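Local coordinates for PlzA (Borrelia burgdorferi, PDB 7MIE), which binds the bacterial second messenger cyclic di-GMP through a PilZ domain and probably acts as its signalling receptor in the Lyme disease spirochaete, at residues L159-K162 and R168-E171. Sequence-based numbering, arbitrary orientation.
Sequences LDLK and RIHE. With C2E (9,9'-[(2R,3R,3aS,5S,7aR,9R,10R,10aS,12S,14aR)-3,5,10,12-tetrahydroxy-5,12-dioxidooctahydro-2H,7H-difuro[3,2-d:3',2'-j][1,3,7,9,2,8]tetraoxadiphosphacyclododecine-2,9-diyl]bis(2-amino-1,9-dihydro-6H-purin-6-one)), chain B.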
# COMPACT_ATOMS: atom_id res chain seq x y z
N LEU A 159 -7.37 -11.29 -1.18
CA LEU A 159 -8.40 -10.59 -1.96
C LEU A 159 -9.81 -11.09 -1.58
O LEU A 159 -10.71 -10.28 -1.51
CB LEU A 159 -8.15 -10.74 -3.46
CG LEU A 159 -6.93 -9.97 -3.97
CD1 LEU A 159 -6.47 -10.51 -5.31
CD2 LEU A 159 -7.27 -8.46 -4.04
N ASP A 160 -9.97 -12.37 -1.26
CA ASP A 160 -11.25 -12.85 -0.75
C ASP A 160 -11.63 -12.11 0.53
O ASP A 160 -12.78 -11.71 0.68
CB ASP A 160 -11.15 -14.33 -0.35
CG ASP A 160 -11.16 -15.30 -1.49
OD1 ASP A 160 -11.64 -14.94 -2.62
OD2 ASP A 160 -10.74 -16.47 -1.23
N LEU A 161 -10.67 -11.92 1.42
CA LEU A 161 -10.95 -11.21 2.67
C LEU A 161 -11.26 -9.74 2.40
O LEU A 161 -12.17 -9.18 3.02
CB LEU A 161 -9.76 -11.35 3.61
CG LEU A 161 -9.46 -12.78 4.05
CD1 LEU A 161 -8.26 -12.77 5.00
CD2 LEU A 161 -10.68 -13.41 4.74
N LYS A 162 -10.52 -9.12 1.48
CA LYS A 162 -10.83 -7.74 1.13
C LYS A 162 -12.23 -7.60 0.55
O LYS A 162 -12.94 -6.65 0.91
CB LYS A 162 -9.74 -7.18 0.19
CG LYS A 162 -9.92 -5.69 -0.09
CD LYS A 162 -8.72 -5.11 -0.91
CE LYS A 162 -8.94 -3.61 -1.10
NZ LYS A 162 -7.83 -3.01 -1.90
N ARG A 168 -10.41 -7.47 9.38
CA ARG A 168 -9.34 -6.57 8.96
C ARG A 168 -8.30 -7.34 8.17
O ARG A 168 -8.02 -8.47 8.49
CB ARG A 168 -8.58 -6.05 10.19
CG ARG A 168 -9.48 -5.32 11.18
CD ARG A 168 -8.70 -4.77 12.37
NE ARG A 168 -9.63 -4.45 13.43
CZ ARG A 168 -9.27 -4.02 14.64
NH1 ARG A 168 -7.99 -3.79 14.90
NH2 ARG A 168 -10.21 -3.78 15.53
N ILE A 169 -7.69 -6.71 7.16
CA ILE A 169 -6.54 -7.38 6.57
C ILE A 169 -5.22 -6.69 6.94
O ILE A 169 -4.17 -7.32 6.91
CB ILE A 169 -6.65 -7.58 5.04
CG1 ILE A 169 -6.80 -6.28 4.26
CG2 ILE A 169 -7.76 -8.58 4.69
CD1 ILE A 169 -6.18 -6.33 2.87
N HIS A 170 -5.28 -5.40 7.26
CA HIS A 170 -4.09 -4.68 7.68
C HIS A 170 -4.07 -4.36 9.17
O HIS A 170 -5.11 -4.10 9.81
CB HIS A 170 -4.00 -3.33 6.97
CG HIS A 170 -3.79 -3.45 5.49
ND1 HIS A 170 -2.60 -3.87 4.93
CD2 HIS A 170 -4.63 -3.26 4.45
CE1 HIS A 170 -2.73 -3.92 3.59
NE2 HIS A 170 -3.92 -3.53 3.28
N GLU A 171 -2.85 -4.25 9.69
CA GLU A 171 -2.63 -3.71 11.02
C GLU A 171 -3.00 -2.22 11.02
O GLU A 171 -3.00 -1.50 10.02
CB GLU A 171 -1.20 -4.00 11.49
CG GLU A 171 -0.10 -3.37 10.63
CD GLU A 171 0.41 -4.22 9.48
OE1 GLU A 171 1.61 -4.41 9.41
OE2 GLU A 171 -0.42 -4.70 8.66
P1 C2E B . -10.67 -2.72 19.38
O2P C2E B . -9.75 -2.66 18.19
O1P C2E B . -10.33 -1.85 20.55
O5' C2E B . -12.17 -2.41 18.90
C5' C2E B . -13.05 -1.79 19.86
C4' C2E B . -14.45 -1.77 19.31
O4' C2E B . -14.56 -0.72 18.31
C3' C2E B . -14.88 -3.03 18.58
O3' C2E B . -15.39 -3.91 19.55
C2' C2E B . -15.99 -2.49 17.67
O2' C2E B . -17.23 -2.25 18.30
C1' C2E B . -15.37 -1.17 17.24
N9 C2E B . -14.59 -1.24 16.00
C8 C2E B . -13.22 -1.26 15.87
N7 C2E B . -12.83 -1.33 14.62
C5 C2E B . -14.01 -1.35 13.88
C6 C2E B . -14.22 -1.41 12.48
O6 C2E B . -13.41 -1.46 11.54
N1 C2E B . -15.59 -1.40 12.17
C2 C2E B . -16.61 -1.33 13.09
N2 C2E B . -17.84 -1.31 12.57
N3 C2E B . -16.42 -1.29 14.40
C4 C2E B . -15.10 -1.30 14.73
P11 C2E B . -15.60 -5.46 19.19
O21 C2E B . -16.27 -5.77 17.89
O11 C2E B . -16.19 -6.10 20.42
O5A C2E B . -14.13 -6.09 19.07
C5A C2E B . -13.33 -6.15 20.29
C4A C2E B . -11.90 -6.41 19.92
O4A C2E B . -11.82 -7.56 19.03
C3A C2E B . -11.27 -5.29 19.10
O3A C2E B . -10.87 -4.21 19.95
C2A C2E B . -10.09 -6.03 18.47
O2A C2E B . -9.02 -6.21 19.38
C1A C2E B . -10.74 -7.36 18.13
N91 C2E B . -11.22 -7.50 16.75
C81 C2E B . -12.52 -7.54 16.30
N71 C2E B . -12.62 -7.73 15.01
C51 C2E B . -11.31 -7.86 14.57
C61 C2E B . -10.79 -8.14 13.29
O61 C2E B . -11.41 -8.33 12.23
N11 C2E B . -9.40 -8.25 13.29
C21 C2E B . -8.61 -8.07 14.42
N21 C2E B . -7.28 -8.21 14.28
N31 C2E B . -9.10 -7.79 15.62
C41 C2E B . -10.45 -7.73 15.64
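The flat guanidinium of R168 lies against one guanine of cyclic di-GMP: N31 of that base sits over the centre of the group, 3.9 Å above its plane, and C21 lies over the same face. At its edge, in plane, stands the phosphate oxygen O2P. R168 NH2 reaches it at 2.9 Å along a nearly straight hydrogen bond (171°), so the face meets the base while the edge takes the phosphate oxygen. The chain of R168 runs extended from CG to NE across the face of the base, with CG 3.6 Å from N11, and this stretched form carries the guanidinium across to the phosphate. The same base is held at its rim as well, where the backbone N of R168 donates to its carbonyl oxygen O61 (3.1 Å, 154°). R172 also binds the dinucleotide, so two arginines gather round this anion, and NH2 of R168 further bonds O61 of a second bound cyclic di-GMP.

Behind R168, I169 turns to helix 149-164 and packs on it with its branch methyl: CG2 meets L161 CB at 3.6 Å and approaches K162 N at 4.3 Å. This methyl stands beside the backbone N of I169, which leaves CG1 between N and the carbonyl carbon. No hydrogen bond joins the two segments; the touch is small and apolar. K162 stretches past I169, its NZ bonded to the carbonyl oxygen of E41, and I42 of strand 42-43 touches both side chains. E171 is tied to S45 and to the backbone N of E47, at helix 46-52. The loop thus rests on the N-terminal part of the chain while presenting R168 to the ligand; R168 and R172 form the RxxxR motif characteristic of the c-di-GMP switch loop of PilZ domains, which precedes the β-barrel and grips cyclic di-GMP by its guanines and phosphates.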